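Local coordinates for protein alanine racemase (Oenococcus oeni PSU-1, PDB 3HUR) that belongs to the alanine racemase family, pairing an N-terminal TIM barrel with a C-terminal domain built mainly of beta strands, at residues T10-L16 / I370-T375; T106-L110 / R135-D139; L110-Q114 / A146-I151; S252-A258 / I331-L337. All blocks are in the same frame, centred on the assembly; numbering follows the deposited sequence.

How the contacts relate
Contacts 1 and 4 lie on the same side of the chain's centre and belong to one mixed sheet: strand 10-15 pairs in parallel with 372-375 and neighbours strand 251-263, which pairs antiparallel with 334-339. Both are dominated by backbone hydrogen bonds and reach the second subunit. Contacts 2 and 3 lie on the opposite side, in the barrel domain, with centres about 10 Å apart. They share Leu-110, and Ile-107 packs on Leu-113 and Ile-151. Contact 2 has a single backbone bond beside a phenylalanine edge, whereas contact 3 is apolar helix packing. Contact 1 lies nearest the chain's centre (about 15 Å between centres) and contact 3 farthest (about 33 Å), with an exposed glutamine at its margin.

Contact 1: residues T10-L16 / I370-T375; sequences TWVSVDL and IKRIYT
With CG anti to the carbonyl carbon and a bend at chi2 (56°), the chain of Arg-372 lies alongside Val-12 and brings one face of its guanidinium over Val-12 CG2, which is 3.5 Å from Arg-372 NH1. Ile-370 holds CG1 between its backbone N and carbonyl carbon (chi1 77°), and this carries CD1 against the backbone of Trp-11, 3.5 Å from Trp-11 C. On the same side of the sheet as Val-12 and Arg-372, Tyr-374 runs beside Val-14, its CD2 3.7 Å from Val-14 CB, and Leu-16 CG meets the same ring obliquely. Ile-373 points to the other side, where its CG1 meets Trp-11 CD1 at 3.6 Å.

Four backbone hydrogen bonds join the parallel strands 10-15 and 372-375. The bond from Ile-373 N to Val-12 O measures 2.8 Å, and Thr-375 N closes the ladder at Val-14 O.

The guanidinium is gripped by main-chain oxygens. Arg-372 NH1 bonds to Ile-370 O at 3.1 Å and also to Ala-367 O, and NH2 to Leu-366 O and Gly-45 O. Lys-371 forms salt bridges with Glu-71 and Glu-74 of the second subunit. A buried valine methyl thus packs against a cation whose NH1 and NH2 bond to main-chain carbonyls, which probably fixes the rotation of the guanidinium and ties the second strand to residues 366-367 just before it and to the end of helix 41-45.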
loop_
_atom_site.group_PDB
_atom_site.type_symbol
_atom_site.label_atom_id
_atom_site.label_comp_id
_atom_site.label_asym_id
_atom_site.label_seq_id
_atom_site.Cartn_x
_atom_site.Cartn_y
_atom_site.Cartn_z
ATOM N N THR A 10 19.677 -2.154 9.079
ATOM C CA THR A 10 18.756 -3.105 9.604
ATOM C C THR A 10 19.079 -4.470 9.021
ATOM O O THR A 10 19.681 -4.558 7.967
ATOM C CB THR A 10 17.331 -2.709 9.239
ATOM O OG1 THR A 10 17.199 -2.618 7.804
ATOM C CG2 THR A 10 16.950 -1.420 9.876
ATOM N N TRP A 11 18.677 -5.531 9.698
ATOM C CA TRP A 11 18.880 -6.874 9.208
ATOM C C TRP A 11 18.020 -7.900 9.985
ATOM O O TRP A 11 17.479 -7.586 11.051
ATOM C CB TRP A 11 20.362 -7.232 9.309
ATOM C CG TRP A 11 20.899 -7.270 10.685
ATOM C CD1 TRP A 11 20.965 -8.347 11.508
ATOM C CD2 TRP A 11 21.480 -6.171 11.414
ATOM N NE1 TRP A 11 21.527 -7.985 12.729
ATOM C CE2 TRP A 11 21.843 -6.654 12.688
ATOM C CE3 TRP A 11 21.723 -4.823 11.110
ATOM C CZ2 TRP A 11 22.447 -5.861 13.628
ATOM C CZ3 TRP A 11 22.290 -4.035 12.060
ATOM C CH2 TRP A 11 22.662 -4.549 13.303
ATOM N N VAL A 12 17.888 -9.105 9.437
ATOM C CA VAL A 12 17.201 -10.237 10.096
ATOM C C VAL A 12 18.265 -11.131 10.604
ATOM O O VAL A 12 19.065 -11.626 9.835
ATOM C CB VAL A 12 16.376 -11.135 9.157
ATOM C CG1 VAL A 12 15.740 -12.301 9.963
ATOM C CG2 VAL A 12 15.316 -10.335 8.449
ATOM N N SER A 13 18.248 -11.336 11.913
ATOM C CA SER A 13 19.252 -12.099 12.605
ATOM C C SER A 13 18.656 -13.497 12.843
ATOM O O SER A 13 17.596 -13.620 13.433
ATOM C CB SER A 13 19.553 -11.399 13.927
ATOM O OG SER A 13 20.417 -12.200 14.679
ATOM N N VAL A 14 19.361 -14.522 12.403
ATOM C CA VAL A 14 18.902 -15.887 12.404
ATOM C C VAL A 14 19.866 -16.766 13.238
ATOM O O VAL A 14 21.023 -16.969 12.873
ATOM C CB VAL A 14 18.893 -16.454 10.970
ATOM C CG1 VAL A 14 18.460 -17.915 11.002
ATOM C CG2 VAL A 14 18.020 -15.609 10.025
ATOM N N ASP A 15 19.394 -17.281 14.354
ATOM C CA ASP A 15 20.228 -18.070 15.240
ATOM C C ASP A 15 20.144 -19.564 14.886
ATOM O O ASP A 15 19.126 -20.235 15.155
ATOM C CB ASP A 15 19.754 -17.838 16.662
ATOM C CG ASP A 15 20.326 -18.823 17.616
ATOM O OD1 ASP A 15 21.040 -19.737 17.151
ATOM O OD2 ASP A 15 20.035 -18.685 18.816
ATOM N N LEU A 16 21.205 -20.086 14.296
ATOM C CA LEU A 16 21.144 -21.428 13.728
ATOM C C LEU A 16 21.159 -22.479 14.778
ATOM O O LEU A 16 20.677 -23.576 14.520
ATOM C CB LEU A 16 22.283 -21.686 12.744
ATOM C CG LEU A 16 22.234 -20.862 11.447
ATOM C CD1 LEU A 16 23.506 -21.015 10.610
ATOM C CD2 LEU A 16 20.986 -21.229 10.644
ATOM N N ILE A 370 15.908 -6.838 3.260
ATOM C CA ILE A 370 17.106 -6.771 4.120
ATOM C C ILE A 370 17.846 -8.134 4.267
ATOM O O ILE A 370 17.287 -9.187 4.047
ATOM C CB ILE A 370 16.798 -6.138 5.521
ATOM C CG1 ILE A 370 16.104 -7.110 6.455
ATOM C CG2 ILE A 370 15.943 -4.912 5.387
ATOM C CD1 ILE A 370 15.676 -6.455 7.802
ATOM N N LYS A 371 19.115 -8.082 4.641
ATOM C CA LYS A 371 19.978 -9.216 4.585
ATOM C C LYS A 371 19.743 -10.102 5.789
ATOM O O LYS A 371 19.396 -9.627 6.869
ATOM C CB LYS A 371 21.434 -8.748 4.574
ATOM C CG LYS A 371 22.462 -9.880 4.544
ATOM C CD LYS A 371 23.378 -9.767 3.351
ATOM C CE LYS A 371 24.481 -10.841 3.352
ATOM N NZ LYS A 371 25.053 -10.914 1.967
ATOM N N ARG A 372 19.981 -11.384 5.598
ATOM C CA ARG A 372 19.956 -12.322 6.671
ATOM C C ARG A 372 21.370 -12.439 7.238
ATOM O O ARG A 372 22.288 -12.709 6.489
ATOM C CB ARG A 372 19.448 -13.674 6.160
ATOM C CG ARG A 372 17.951 -13.811 6.162
ATOM C CD ARG A 372 17.231 -12.756 5.386
ATOM N NE ARG A 372 15.810 -13.084 5.342
ATOM C CZ ARG A 372 14.790 -12.229 5.199
ATOM N NH1 ARG A 372 14.961 -10.939 5.028
ATOM N NH2 ARG A 372 13.559 -12.704 5.206
ATOM N N ILE A 373 21.512 -12.219 8.553
ATOM C CA ILE A 373 22.748 -12.385 9.282
ATOM C C ILE A 373 22.653 -13.613 10.228
ATOM O O ILE A 373 21.668 -13.785 10.939
ATOM C CB ILE A 373 23.040 -11.106 10.107
ATOM C CG1 ILE A 373 23.182 -9.871 9.161
ATOM C CG2 ILE A 373 24.297 -11.250 10.988
ATOM C CD1 ILE A 373 24.099 -10.043 7.947
ATOM N N TYR A 374 23.677 -14.456 10.248
ATOM C CA TYR A 374 23.620 -15.654 11.071
ATOM C C TYR A 374 24.459 -15.498 12.324
ATOM O O TYR A 374 25.641 -15.178 12.242
ATOM C CB TYR A 374 24.020 -16.869 10.228
ATOM C CG TYR A 374 23.130 -16.966 9.032
ATOM C CD1 TYR A 374 23.469 -16.365 7.821
ATOM C CD2 TYR A 374 21.888 -17.582 9.132
ATOM C CE1 TYR A 374 22.591 -16.401 6.722
ATOM C CE2 TYR A 374 21.022 -17.647 8.051
ATOM C CZ TYR A 374 21.353 -17.061 6.871
ATOM O OH TYR A 374 20.439 -17.150 5.868
ATOM N N THR A 375 23.853 -15.746 13.479
ATOM C CA THR A 375 24.568 -15.674 14.777
ATOM C C THR A 375 24.678 -17.032 15.421
ATOM O O THR A 375 24.001 -17.956 15.003
ATOM C CB THR A 375 23.807 -14.845 15.803
ATOM O OG1 THR A 375 22.581 -15.516 16.108
ATOM C CG2 THR A 375 23.510 -13.431 15.275
#

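Contact 2: residues T106-L110 / R135-D139; sequences TIPSL and RIGFD
Phe-138 directs its ring at the turn that leaves strand 103-107. With CG anti to the carbonyl carbon (chi1 -64°) the ring swings over to Ile-107 and Leu-110. Ile-107 CG2 lies at the ring edge, in plane, 3.8 Å from Phe-138 CE2, and Ile-107 O also sits near that edge. Further round, Phe-138 CE1 comes within 3.5 Å of Leu-110 N and 4.0 Å of Leu-110 CB.

Beside it, Gly-137 N donates to Pro-108 O at 2.9 Å, in a bent bond (130° at the hydrogen). At phi 86° and an extended psi, a beta carbon on Gly-137 would collide with the carbonyl O of Ile-136, which suits glycine. On the far side of this bond from the ring, the methyls Thr-106 CG2 and Ile-136 CG2 meet at 4.1 Å.

Further out, Phe-138 is bonded through its backbone to Ala-128 and Asp-130 and packs on Leu-127, Ile-144 and Ala-147, while Thr-106 OG1 bonds to Tyr-163 OH. Ser-109 OG caps the following helix at Trp-112 N. Here a strand-to-helix turn meets the loop leading from the neighbouring parallel strand, 123-128, to its own helix, a meeting of adjacent beta-alpha units in the TIM-barrel domain.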
loop_
_atom_site.group_PDB
_atom_site.type_symbol
_atom_site.label_atom_id
_atom_site.label_comp_id
_atom_site.label_asym_id
_atom_site.label_seq_id
_atom_site.Cartn_x
_atom_site.Cartn_y
_atom_site.Cartn_z
ATOM N N THR A 106 9.288 -37.996 -5.978
ATOM C CA THR A 106 7.971 -38.504 -5.672
ATOM C C THR A 106 7.442 -39.306 -6.868
ATOM O O THR A 106 7.674 -38.946 -8.016
ATOM C CB THR A 106 6.976 -37.375 -5.304
ATOM O OG1 THR A 106 7.031 -37.099 -3.901
ATOM C CG2 THR A 106 5.579 -37.771 -5.617
ATOM N N ILE A 107 6.772 -40.419 -6.577
ATOM C CA ILE A 107 6.093 -41.161 -7.598
ATOM C C ILE A 107 4.697 -40.576 -7.666
ATOM O O ILE A 107 3.960 -40.601 -6.676
ATOM C CB ILE A 107 5.974 -42.654 -7.291
ATOM C CG1 ILE A 107 7.347 -43.272 -7.053
ATOM C CG2 ILE A 107 5.297 -43.321 -8.470
ATOM C CD1 ILE A 107 7.332 -44.777 -6.831
ATOM N N PRO A 108 4.325 -40.049 -8.828
ATOM C CA PRO A 108 3.100 -39.297 -8.900
ATOM C C PRO A 108 1.874 -40.102 -9.273
ATOM O O PRO A 108 0.755 -39.661 -8.981
ATOM C CB PRO A 108 3.406 -38.291 -10.014
ATOM C CG PRO A 108 4.234 -39.054 -10.931
ATOM C CD PRO A 108 5.135 -39.860 -10.038
ATOM N N SER A 109 2.083 -41.237 -9.955
ATOM C CA SER A 109 0.994 -42.033 -10.553
ATOM C C SER A 109 1.492 -43.420 -10.972
ATOM O O SER A 109 2.663 -43.562 -11.312
ATOM C CB SER A 109 0.419 -41.312 -11.793
ATOM O OG SER A 109 1.128 -41.682 -12.966
ATOM N N LEU A 110 0.594 -44.416 -10.995
ATOM C CA LEU A 110 0.932 -45.747 -11.526
ATOM C C LEU A 110 1.429 -45.693 -12.965
ATOM O O LEU A 110 2.416 -46.350 -13.316
ATOM C CB LEU A 110 -0.238 -46.740 -11.414
ATOM C CG LEU A 110 0.127 -48.214 -11.717
ATOM C CD1 LEU A 110 1.099 -48.750 -10.694
ATOM C CD2 LEU A 110 -1.113 -49.104 -11.787
ATOM N N ARG A 135 -3.829 -33.922 -5.508
ATOM C CA ARG A 135 -3.965 -34.680 -6.759
ATOM C C ARG A 135 -2.715 -35.496 -7.073
ATOM O O ARG A 135 -2.632 -36.148 -8.104
ATOM C CB ARG A 135 -4.286 -33.730 -7.897
ATOM C CG ARG A 135 -5.496 -32.844 -7.612
ATOM C CD ARG A 135 -5.566 -31.648 -8.533
ATOM N NE ARG A 135 -5.556 -32.043 -9.940
ATOM C CZ ARG A 135 -5.462 -31.194 -10.959
ATOM N NH1 ARG A 135 -5.378 -29.881 -10.744
ATOM N NH2 ARG A 135 -5.438 -31.665 -12.201
ATOM N N ILE A 136 -1.750 -35.472 -6.161
ATOM C CA ILE A 136 -0.487 -36.131 -6.370
ATOM C C ILE A 136 -0.555 -37.527 -5.746
ATOM O O ILE A 136 -0.973 -37.693 -4.578
ATOM C CB ILE A 136 0.700 -35.347 -5.725
ATOM C CG1 ILE A 136 0.590 -33.817 -5.948
ATOM C CG2 ILE A 136 2.016 -35.859 -6.284
ATOM C CD1 ILE A 136 1.751 -32.941 -5.222
ATOM N N GLY A 137 -0.164 -38.536 -6.523
ATOM C CA GLY A 137 -0.036 -39.899 -5.985
ATOM C C GLY A 137 -1.288 -40.768 -5.970
ATOM O O GLY A 137 -2.232 -40.546 -6.724
ATOM N N PHE A 138 -1.289 -41.748 -5.075
ATOM C CA PHE A 138 -2.140 -42.923 -5.193
ATOM C C PHE A 138 -3.314 -42.928 -4.237
ATOM O O PHE A 138 -3.106 -42.840 -3.033
ATOM C CB PHE A 138 -1.304 -44.148 -4.878
ATOM C CG PHE A 138 -0.179 -44.385 -5.843
ATOM C CD1 PHE A 138 -0.268 -45.393 -6.791
ATOM C CD2 PHE A 138 0.979 -43.618 -5.784
ATOM C CE1 PHE A 138 0.778 -45.621 -7.682
ATOM C CE2 PHE A 138 2.021 -43.830 -6.649
ATOM C CZ PHE A 138 1.929 -44.831 -7.608
ATOM N N ASP A 139 -4.533 -43.068 -4.766
ATOM C CA ASP A 139 -5.761 -43.108 -3.936
ATOM C C ASP A 139 -6.566 -44.432 -4.006
ATOM O O ASP A 139 -7.701 -44.516 -3.501
ATOM C CB ASP A 139 -6.691 -41.924 -4.274
ATOM C CG ASP A 139 -7.228 -41.966 -5.697
ATOM O OD1 ASP A 139 -6.905 -42.902 -6.458
ATOM O OD2 ASP A 139 -7.987 -41.045 -6.058
#

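Contact 3: residues L110-Q114 / A146-I151; sequences LAWLQ and AAKKII
Adjacent helices on the outside of the TIM-barrel domain meet here, helix 110-114 running nearly parallel to helix 141-153. The axes of the two short segments are inclined by 23° and pass 10.1 Å apart, and the interface between them is made of aliphatic side chains.

Leu-110 CD2 meets Ala-146 CB at 3.9 Å, and Leu-110 CD1 lies near both alanines, closest to Ala-147 N at 3.7 Å. One turn on, Leu-113 points at the second helix. Its CD1 touches Ala-147 CB at 3.7 Å and Ile-151 CD1 at 3.9 Å, so this one methyl touches two residues that are four apart on the opposing helix. The methyl of Ala-147 is accordingly reached by CD1 of both leucines.

Toward the outer side, Ile-150 points back at helix 110-114. With CG1 anti to the carbonyl carbon (chi1 -66°) and the chain continuing nearly straight at chi2, Ile-150 CD1 reaches Gln-114 CG at 3.7 Å, the two side chains crossing at about a right angle. This brings the aliphatic part of an exposed glutamine into the contact.

The inner side of the pair faces the barrel strands. Leu-113 and Ile-151 both pack on Ile-107 of strand 103-107 and on Leu-157 of strand 157-163, and Trp-112, which lies off the helix-helix interface, packs on Ile-105 of strand 103-107.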
loop_
_atom_site.group_PDB
_atom_site.type_symbol
_atom_site.label_atom_id
_atom_site.label_comp_id
_atom_site.label_asym_id
_atom_site.label_seq_id
_atom_site.Cartn_x
_atom_site.Cartn_y
_atom_site.Cartn_z
ATOM N N LEU A 110 0.594 -44.416 -10.995
ATOM C CA LEU A 110 0.932 -45.747 -11.526
ATOM C C LEU A 110 1.429 -45.693 -12.965
ATOM O O LEU A 110 2.416 -46.350 -13.316
ATOM C CB LEU A 110 -0.238 -46.740 -11.414
ATOM C CG LEU A 110 0.127 -48.214 -11.717
ATOM C CD1 LEU A 110 1.099 -48.750 -10.694
ATOM C CD2 LEU A 110 -1.113 -49.104 -11.787
ATOM N N ALA A 111 0.776 -44.907 -13.802
ATOM C CA ALA A 111 1.242 -44.769 -15.197
ATOM C C ALA A 111 2.755 -44.418 -15.282
ATOM O O ALA A 111 3.530 -45.043 -16.038
ATOM C CB ALA A 111 0.393 -43.736 -15.935
ATOM N N TRP A 112 3.159 -43.446 -14.466
ATOM C CA TRP A 112 4.545 -42.962 -14.419
ATOM C C TRP A 112 5.536 -44.091 -14.143
ATOM O O TRP A 112 6.594 -44.153 -14.748
ATOM C CB TRP A 112 4.670 -41.848 -13.349
ATOM C CG TRP A 112 6.054 -41.236 -13.210
ATOM C CD1 TRP A 112 6.488 -40.069 -13.760
ATOM C CD2 TRP A 112 7.168 -41.774 -12.481
ATOM N NE1 TRP A 112 7.792 -39.847 -13.419
ATOM C CE2 TRP A 112 8.238 -40.882 -12.646
ATOM C CE3 TRP A 112 7.371 -42.936 -11.733
ATOM C CZ2 TRP A 112 9.476 -41.100 -12.078
ATOM C CZ3 TRP A 112 8.603 -43.149 -11.171
ATOM C CH2 TRP A 112 9.639 -42.234 -11.341
ATOM N N LEU A 113 5.187 -44.966 -13.201
ATOM C CA LEU A 113 6.029 -46.135 -12.824
ATOM C C LEU A 113 6.086 -47.179 -13.910
ATOM O O LEU A 113 7.129 -47.752 -14.157
ATOM C CB LEU A 113 5.498 -46.826 -11.564
ATOM C CG LEU A 113 6.211 -46.575 -10.245
ATOM C CD1 LEU A 113 5.591 -47.464 -9.147
ATOM C CD2 LEU A 113 7.698 -46.825 -10.393
ATOM N N GLN A 114 4.948 -47.441 -14.530
ATOM C CA GLN A 114 4.873 -48.454 -15.582
ATOM C C GLN A 114 5.698 -48.039 -16.772
ATOM O O GLN A 114 6.339 -48.883 -17.380
ATOM C CB GLN A 114 3.422 -48.707 -16.030
ATOM C CG GLN A 114 2.551 -49.311 -14.947
ATOM C CD GLN A 114 1.064 -49.186 -15.240
ATOM O OE1 GLN A 114 0.648 -48.461 -16.146
ATOM N NE2 GLN A 114 0.254 -49.883 -14.455
ATOM N N ALA A 146 -0.140 -52.734 -7.130
ATOM C CA ALA A 146 0.475 -52.820 -8.466
ATOM C C ALA A 146 1.823 -52.142 -8.415
ATOM O O ALA A 146 2.825 -52.692 -8.874
ATOM C CB ALA A 146 -0.371 -52.198 -9.510
ATOM N N ALA A 147 1.860 -50.972 -7.787
ATOM C CA ALA A 147 3.063 -50.153 -7.770
ATOM C C ALA A 147 4.163 -50.784 -6.933
ATOM O O ALA A 147 5.332 -50.727 -7.310
ATOM C CB ALA A 147 2.727 -48.761 -7.258
ATOM N N LYS A 148 3.794 -51.386 -5.801
ATOM C CA LYS A 148 4.780 -52.056 -4.906
ATOM C C LYS A 148 5.446 -53.234 -5.592
ATOM O O LYS A 148 6.619 -53.503 -5.341
ATOM C CB LYS A 148 4.110 -52.553 -3.637
ATOM C CG LYS A 148 5.061 -53.143 -2.617
ATOM C CD LYS A 148 4.290 -53.686 -1.375
ATOM C CE LYS A 148 5.228 -54.049 -0.183
ATOM N NZ LYS A 148 6.357 -54.959 -0.560
ATOM N N LYS A 149 4.678 -53.916 -6.454
ATOM C CA LYS A 149 5.184 -54.979 -7.331
ATOM C C LYS A 149 6.240 -54.459 -8.265
ATOM O O LYS A 149 7.276 -55.082 -8.377
ATOM C CB LYS A 149 4.059 -55.638 -8.177
ATOM N N ILE A 150 5.982 -53.337 -8.945
ATOM C CA ILE A 150 6.937 -52.817 -9.937
ATOM C C ILE A 150 8.193 -52.367 -9.268
ATOM O O ILE A 150 9.277 -52.602 -9.784
ATOM C CB ILE A 150 6.388 -51.669 -10.771
ATOM C CG1 ILE A 150 5.249 -52.173 -11.654
ATOM C CG2 ILE A 150 7.524 -51.036 -11.646
ATOM C CD1 ILE A 150 4.356 -51.085 -12.188
ATOM N N ILE A 151 8.058 -51.771 -8.092
ATOM C CA ILE A 151 9.217 -51.337 -7.301
ATOM C C ILE A 151 10.045 -52.493 -6.795
ATOM O O ILE A 151 11.248 -52.526 -7.002
ATOM C CB ILE A 151 8.788 -50.451 -6.088
ATOM C CG1 ILE A 151 8.498 -49.020 -6.564
ATOM C CG2 ILE A 151 9.857 -50.456 -4.991
ATOM C CD1 ILE A 151 7.409 -48.297 -5.775
#

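Contact 4: residues S252-A258 / I331-L337; sequences SVCSEIA and IGTRVTL
Glu-256 leans over the end of an antiparallel strand pair in the mixed sheet of the C-terminal domain. Its CB lies 3.6 Å from Thr-333 O; with CG set between the backbone N and the carbonyl carbon (chi1 68°), the extended chain then carries Glu-256 OE1 to Gly-332 CA at 3.4 Å. Gly-332 turns the chain with a positive phi of 95°.

The pairing under this side chain joins strand 252-256 to strand 334-337. Ser-255 and Val-335 form a hydrogen-bonded pair, with Val-335 N to Ser-255 O at 2.7 Å and a return bond from Ser-255 N to Val-335 O; Cys-254 with Thr-336 and Glu-256 with Arg-334 are the non-hydrogen-bonded pairs next to it. Leu-337 N donates almost straight to Val-253 O (174° at the hydrogen). Beyond the regular strands, Ile-257 N bonds to Thr-333 O and the Ile-257 side chain runs beside Thr-333.

Ser-255 OG is held by Pro-9 O, and Ala-258 O accepts a bond from Thr-357 OG1 of the second subunit. At the loop end of the contact, Gly-332 N donates to Ile-257 O at 2.9 Å.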
loop_
_atom_site.group_PDB
_atom_site.type_symbol
_atom_site.label_atom_id
_atom_site.label_comp_id
_atom_site.label_asym_id
_atom_site.label_seq_id
_atom_site.Cartn_x
_atom_site.Cartn_y
_atom_site.Cartn_z
ATOM N N SER A 252 15.065 -12.569 14.420
ATOM C CA SER A 252 14.780 -11.250 14.936
ATOM C C SER A 252 15.037 -10.259 13.818
ATOM O O SER A 252 15.855 -10.517 12.908
ATOM C CB SER A 252 15.765 -10.906 16.008
ATOM O OG SER A 252 15.562 -11.656 17.183
ATOM N N VAL A 253 14.342 -9.123 13.876
ATOM C CA VAL A 253 14.691 -8.003 13.045
ATOM C C VAL A 253 15.459 -7.073 13.995
ATOM O O VAL A 253 15.018 -6.799 15.120
ATOM C CB VAL A 253 13.491 -7.326 12.393
ATOM C CG1 VAL A 253 13.963 -6.104 11.560
ATOM C CG2 VAL A 253 12.730 -8.288 11.514
ATOM N N CYS A 254 16.629 -6.636 13.544
ATOM C CA CYS A 254 17.494 -5.826 14.335
ATOM C C CYS A 254 17.886 -4.577 13.600
ATOM O O CYS A 254 17.832 -4.504 12.369
ATOM C CB CYS A 254 18.795 -6.580 14.598
ATOM S SG CYS A 254 18.630 -8.057 15.502
ATOM N N SER A 255 18.378 -3.628 14.381
ATOM C CA SER A 255 18.999 -2.447 13.868
ATOM C C SER A 255 20.107 -2.037 14.859
ATOM O O SER A 255 20.544 -2.858 15.671
ATOM C CB SER A 255 17.954 -1.354 13.695
ATOM O OG SER A 255 18.528 -0.171 13.159
ATOM N N GLU A 256 20.555 -0.785 14.779
ATOM C CA GLU A 256 21.613 -0.289 15.649
ATOM C C GLU A 256 21.458 1.199 15.880
ATOM O O GLU A 256 20.812 1.860 15.108
ATOM C CB GLU A 256 22.989 -0.593 15.041
ATOM C CG GLU A 256 23.293 0.191 13.772
ATOM C CD GLU A 256 24.568 -0.258 13.089
ATOM O OE1 GLU A 256 25.636 -0.152 13.694
ATOM O OE2 GLU A 256 24.513 -0.708 11.930
ATOM N N ILE A 257 22.067 1.719 16.936
ATOM C CA ILE A 257 21.997 3.132 17.259
ATOM C C ILE A 257 22.899 3.874 16.268
ATOM O O ILE A 257 24.083 3.582 16.213
ATOM C CB ILE A 257 22.533 3.396 18.690
ATOM C CG1 ILE A 257 21.643 2.762 19.743
ATOM C CG2 ILE A 257 22.660 4.901 18.973
ATOM C CD1 ILE A 257 22.060 3.061 21.186
ATOM N N ALA A 258 22.321 4.827 15.525
ATOM C CA ALA A 258 23.028 5.689 14.568
ATOM C C ALA A 258 23.413 7.061 15.142
ATOM O O ALA A 258 24.306 7.722 14.625
ATOM C CB ALA A 258 22.186 5.885 13.267
ATOM N N ILE A 331 27.422 4.468 19.695
ATOM C CA ILE A 331 26.795 4.234 18.424
ATOM C C ILE A 331 27.217 2.846 17.998
ATOM O O ILE A 331 28.269 2.369 18.380
ATOM C CB ILE A 331 27.117 5.350 17.369
ATOM C CG1 ILE A 331 28.567 5.306 16.944
ATOM C CG2 ILE A 331 26.729 6.763 17.883
ATOM C CD1 ILE A 331 28.732 4.747 15.569
ATOM N N GLY A 332 26.371 2.173 17.245
ATOM C CA GLY A 332 26.715 0.821 16.787
ATOM C C GLY A 332 26.166 -0.271 17.681
ATOM O O GLY A 332 26.269 -1.425 17.345
ATOM N N THR A 333 25.573 0.115 18.810
ATOM C CA THR A 333 24.939 -0.797 19.731
ATOM C C THR A 333 23.695 -1.412 19.125
ATOM O O THR A 333 22.840 -0.699 18.648
ATOM C CB THR A 333 24.534 -0.050 21.009
ATOM O OG1 THR A 333 25.723 0.399 21.678
ATOM C CG2 THR A 333 23.727 -0.927 21.942
ATOM N N ARG A 334 23.589 -2.743 19.202
ATOM C CA ARG A 334 22.519 -3.490 18.574
ATOM C C ARG A 334 21.186 -3.195 19.176
ATOM O O ARG A 334 21.099 -3.022 20.368
ATOM C CB ARG A 334 22.756 -4.985 18.718
ATOM C CG ARG A 334 21.724 -5.831 17.957
ATOM C CD ARG A 334 22.161 -7.268 17.871
ATOM N NE ARG A 334 21.622 -8.005 19.002
ATOM C CZ ARG A 334 21.809 -9.295 19.234
ATOM N NH1 ARG A 334 22.572 -10.043 18.437
ATOM N NH2 ARG A 334 21.226 -9.836 20.300
ATOM N N VAL A 335 20.156 -3.162 18.334
ATOM C CA VAL A 335 18.779 -3.007 18.781
ATOM C C VAL A 335 17.929 -4.122 18.186
ATOM O O VAL A 335 18.141 -4.534 17.049
ATOM C CB VAL A 335 18.227 -1.685 18.327
ATOM C CG1 VAL A 335 16.801 -1.573 18.697
ATOM C CG2 VAL A 335 19.058 -0.528 18.929
ATOM N N THR A 336 17.003 -4.653 18.977
ATOM C CA THR A 336 16.131 -5.731 18.518
ATOM C C THR A 336 14.678 -5.265 18.582
ATOM O O THR A 336 14.233 -4.698 19.566
ATOM C CB THR A 336 16.299 -7.021 19.332
ATOM O OG1 THR A 336 17.658 -7.445 19.259
ATOM C CG2 THR A 336 15.434 -8.129 18.766
ATOM N N LEU A 337 13.958 -5.491 17.498
ATOM C CA LEU A 337 12.584 -5.095 17.415
ATOM C C LEU A 337 11.720 -6.160 18.051
ATOM O O LEU A 337 12.116 -7.313 18.113
ATOM C CB LEU A 337 12.217 -4.844 15.951
ATOM C CG LEU A 337 12.561 -3.375 15.689
ATOM C CD1 LEU A 337 13.656 -3.224 14.707
ATOM C CD2 LEU A 337 11.286 -2.591 15.326
#